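Local coordinates for protein-glutamine gamma-glutamyltransferase 2 (Pagrus major, PDB 1G0D) that probably cross-links proteins in a calcium-dependent way, joining peptide-bound glutamines to lysines or other primary amines, and is thought to bind GTP, at residues A[472-480]-A[490-498]. Numbering follows the deposited sequence.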
loop_
_atom_site.group_PDB
_atom_site.type_symbol
_atom_site.label_atom_id
_atom_site.label_comp_id
_atom_site.label_asym_id
_atom_site.label_seq_id
_atom_site.Cartn_x
_atom_site.Cartn_y
_atom_site.Cartn_z
ATOM N N ARG A 472 -21.929 -22.298 29.433
ATOM C CA ARG A 472 -22.441 -22.794 28.127
ATOM C C ARG A 472 -21.297 -23.348 27.302
ATOM O O ARG A 472 -20.135 -23.263 27.697
ATOM C CB ARG A 472 -23.108 -21.658 27.357
ATOM C CG ARG A 472 -22.224 -20.435 27.146
ATOM C CD ARG A 472 -22.612 -19.293 28.092
ATOM N NE ARG A 472 -21.991 -19.411 29.418
ATOM C CZ ARG A 472 -20.698 -19.183 29.676
ATOM N NH1 ARG A 472 -19.866 -18.817 28.705
ATOM N NH2 ARG A 472 -20.231 -19.337 30.910
ATOM N N LEU A 473 -21.625 -23.925 26.155
ATOM C CA LEU A 473 -20.597 -24.480 25.303
ATOM C C LEU A 473 -19.752 -23.374 24.663
ATOM O O LEU A 473 -20.280 -22.349 24.234
ATOM C CB LEU A 473 -21.244 -25.351 24.232
ATOM C CG LEU A 473 -21.306 -26.882 24.431
ATOM C CD1 LEU A 473 -20.969 -27.281 25.851
ATOM C CD2 LEU A 473 -22.711 -27.371 24.071
ATOM N N GLN A 474 -18.440 -23.586 24.604
ATOM C CA GLN A 474 -17.532 -22.614 24.010
ATOM C C GLN A 474 -16.526 -23.335 23.141
ATOM O O GLN A 474 -15.728 -24.130 23.620
ATOM C CB GLN A 474 -16.809 -21.822 25.095
ATOM C CG GLN A 474 -17.744 -21.131 26.091
ATOM C CD GLN A 474 -18.610 -20.037 25.453
ATOM O OE1 GLN A 474 -19.591 -19.570 26.051
ATOM N NE2 GLN A 474 -18.252 -19.626 24.235
ATOM N N LEU A 475 -16.566 -23.039 21.850
ATOM C CA LEU A 475 -15.694 -23.684 20.872
ATOM C C LEU A 475 -14.503 -22.795 20.553
ATOM O O LEU A 475 -14.645 -21.589 20.467
ATOM C CB LEU A 475 -16.508 -23.969 19.595
ATOM C CG LEU A 475 -16.187 -25.124 18.636
ATOM C CD1 LEU A 475 -15.800 -26.397 19.360
ATOM C CD2 LEU A 475 -17.399 -25.362 17.768
ATOM N N SER A 476 -13.330 -23.395 20.377
ATOM C CA SER A 476 -12.126 -22.637 20.064
ATOM C C SER A 476 -11.090 -23.533 19.404
ATOM O O SER A 476 -11.036 -24.709 19.723
ATOM C CB SER A 476 -11.544 -22.034 21.348
ATOM O OG SER A 476 -10.876 -23.009 22.138
ATOM N N ILE A 477 -10.290 -22.986 18.485
ATOM C CA ILE A 477 -9.243 -23.739 17.777
ATOM C C ILE A 477 -7.905 -23.181 18.194
ATOM O O ILE A 477 -7.778 -21.972 18.348
ATOM C CB ILE A 477 -9.388 -23.606 16.234
ATOM C CG1 ILE A 477 -10.718 -24.210 15.799
ATOM C CG2 ILE A 477 -8.283 -24.337 15.520
ATOM C CD1 ILE A 477 -11.259 -23.602 14.559
ATOM N N LYS A 478 -6.905 -24.039 18.370
ATOM C CA LYS A 478 -5.601 -23.558 18.808
ATOM C C LYS A 478 -4.450 -24.250 18.136
ATOM O O LYS A 478 -4.548 -25.405 17.784
ATOM C CB LYS A 478 -5.457 -23.732 20.314
ATOM C CG LYS A 478 -6.594 -24.493 20.985
ATOM C CD LYS A 478 -6.794 -24.034 22.426
ATOM C CE LYS A 478 -7.529 -25.102 23.241
ATOM N NZ LYS A 478 -7.711 -24.697 24.674
ATOM N N HIS A 479 -3.343 -23.549 17.960
ATOM C CA HIS A 479 -2.202 -24.158 17.317
ATOM C C HIS A 479 -0.882 -23.553 17.770
ATOM O O HIS A 479 -0.851 -22.408 18.228
ATOM C CB HIS A 479 -2.343 -24.041 15.797
ATOM C CG HIS A 479 -2.163 -22.648 15.260
ATOM N ND1 HIS A 479 -3.115 -22.027 14.479
ATOM C CD2 HIS A 479 -1.120 -21.785 15.327
ATOM C CE1 HIS A 479 -2.669 -20.848 14.090
ATOM N NE2 HIS A 479 -1.460 -20.677 14.593
ATOM N N ALA A 480 0.205 -24.313 17.612
ATOM C CA ALA A 480 1.557 -23.872 18.007
ATOM C C ALA A 480 2.352 -23.155 16.915
ATOM O O ALA A 480 3.584 -23.220 16.926
ATOM C CB ALA A 480 2.377 -25.071 18.489
ATOM N N VAL A 490 -3.595 -29.553 15.728
ATOM C CA VAL A 490 -4.400 -28.359 15.968
ATOM C C VAL A 490 -5.461 -28.824 16.955
ATOM O O VAL A 490 -6.186 -29.765 16.668
ATOM C CB VAL A 490 -5.161 -27.890 14.685
ATOM C CG1 VAL A 490 -6.123 -26.798 15.047
ATOM C CG2 VAL A 490 -4.187 -27.407 13.625
ATOM N N ILE A 491 -5.567 -28.195 18.115
ATOM C CA ILE A 491 -6.609 -28.617 19.035
ATOM C C ILE A 491 -7.886 -27.819 18.857
ATOM O O ILE A 491 -7.853 -26.613 18.592
ATOM C CB ILE A 491 -6.179 -28.487 20.486
ATOM C CG1 ILE A 491 -4.943 -29.317 20.705
ATOM C CG2 ILE A 491 -7.260 -28.978 21.404
ATOM C CD1 ILE A 491 -3.756 -28.474 20.599
ATOM N N VAL A 492 -9.010 -28.521 18.968
ATOM C CA VAL A 492 -10.332 -27.928 18.882
ATOM C C VAL A 492 -10.880 -28.217 20.275
ATOM O O VAL A 492 -11.130 -29.365 20.612
ATOM C CB VAL A 492 -11.213 -28.642 17.803
ATOM C CG1 VAL A 492 -12.626 -28.083 17.813
ATOM C CG2 VAL A 492 -10.609 -28.431 16.431
ATOM N N GLU A 493 -11.045 -27.181 21.098
ATOM C CA GLU A 493 -11.527 -27.391 22.434
ATOM C C GLU A 493 -12.916 -26.857 22.655
ATOM O O GLU A 493 -13.219 -25.725 22.322
ATOM C CB GLU A 493 -10.563 -26.758 23.421
ATOM C CG GLU A 493 -11.136 -26.595 24.811
ATOM C CD GLU A 493 -10.134 -26.035 25.805
ATOM O OE1 GLU A 493 -9.508 -26.842 26.532
ATOM O OE2 GLU A 493 -9.983 -24.788 25.859
ATOM N N VAL A 494 -13.767 -27.705 23.218
ATOM C CA VAL A 494 -15.148 -27.367 23.537
ATOM C C VAL A 494 -15.192 -27.162 25.049
ATOM O O VAL A 494 -14.888 -28.077 25.792
ATOM C CB VAL A 494 -16.094 -28.546 23.190
ATOM C CG1 VAL A 494 -17.511 -28.138 23.487
ATOM C CG2 VAL A 494 -15.908 -28.990 21.730
ATOM N N LYS A 495 -15.544 -25.974 25.515
ATOM C CA LYS A 495 -15.581 -25.742 26.954
ATOM C C LYS A 495 -16.999 -25.654 27.403
ATOM O O LYS A 495 -17.722 -24.761 27.003
ATOM C CB LYS A 495 -14.895 -24.412 27.357
ATOM C CG LYS A 495 -13.376 -24.476 27.695
ATOM C CD LYS A 495 -12.567 -23.254 27.169
ATOM C CE LYS A 495 -13.019 -22.794 25.736
ATOM N NZ LYS A 495 -12.342 -23.427 24.549
ATOM N N ASN A 496 -17.411 -26.573 28.243
ATOM C CA ASN A 496 -18.757 -26.503 28.751
ATOM C C ASN A 496 -18.695 -25.732 30.063
ATOM O O ASN A 496 -18.296 -26.281 31.072
ATOM C CB ASN A 496 -19.322 -27.916 28.984
ATOM C CG ASN A 496 -20.713 -27.890 29.579
ATOM O OD1 ASN A 496 -21.261 -26.825 29.870
ATOM N ND2 ASN A 496 -21.296 -29.065 29.772
ATOM N N GLU A 497 -19.029 -24.459 30.072
ATOM C CA GLU A 497 -19.019 -23.789 31.360
ATOM C C GLU A 497 -20.455 -23.676 31.847
ATOM O O GLU A 497 -20.939 -22.597 32.196
ATOM C CB GLU A 497 -18.378 -22.403 31.296
ATOM C CG GLU A 497 -17.375 -22.209 30.199
ATOM C CD GLU A 497 -17.871 -21.171 29.218
ATOM O OE1 GLU A 497 -17.176 -20.149 29.003
ATOM O OE2 GLU A 497 -18.978 -21.382 28.669
ATOM N N GLY A 498 -21.126 -24.819 31.851
ATOM C CA GLY A 498 -22.499 -24.892 32.292
ATOM C C GLY A 498 -22.565 -25.870 33.446
ATOM O O GLY A 498 -21.587 -26.560 33.742
#
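Glu493 reaches out fully extended, its CG anti to the backbone N (chi1 165°); Lys478, its chi1 nearly eclipsed at 7°, then runs extended along the same face of the sheet and brings its ammonium to the carboxylate. Lys478 NZ comes down on Glu493 OE2 from above the carboxylate plane, 2.6 Å away. Lys495, bent at each torsion beyond CB, curls back to put its NZ 3.0 Å from the same OE2, on the anti side and close to the carboxylate plane. One oxygen thus holds two salt bridges, and Lys495 NZ adds a weak bond to Ser476 OG. With an alanine in place of Glu493 the two lysine ammoniums, 4.8 Å apart at NZ, are likely to be left without the anion that bridges them. Underneath, strands 473-479 and 488-496 form an antiparallel beta hairpin, at one edge of a three-stranded sheet that 536-544 completes. The straighter backbone bonds include Lys495 N to Gln474 O (2.7 Å) and Glu493 N to Ser476 O; the return bonds from Gln474 N and Ser476 N are weak. On the reverse face Leu475 CD1 rests against both Val494 CG2 (3.5 Å) and Val492 CG1, while Ile477 CG2 packs on Val490 CG1. This apolar layer meets strands 502-513, 558-566 and 573-581 of the facing sheet, as in the beta-sandwich domains of transglutaminases, and there His479 reaches Ile580, both being residues of the probable GTP site, as are Ser476 to Ala480. At the far end, Glu497 N bonds to Arg472 O at 2.9 Å, and Leu473 CD1 lies against Asn496 CB; the amide ND2 of Asn496 goes to Val532 O and Arg500 O.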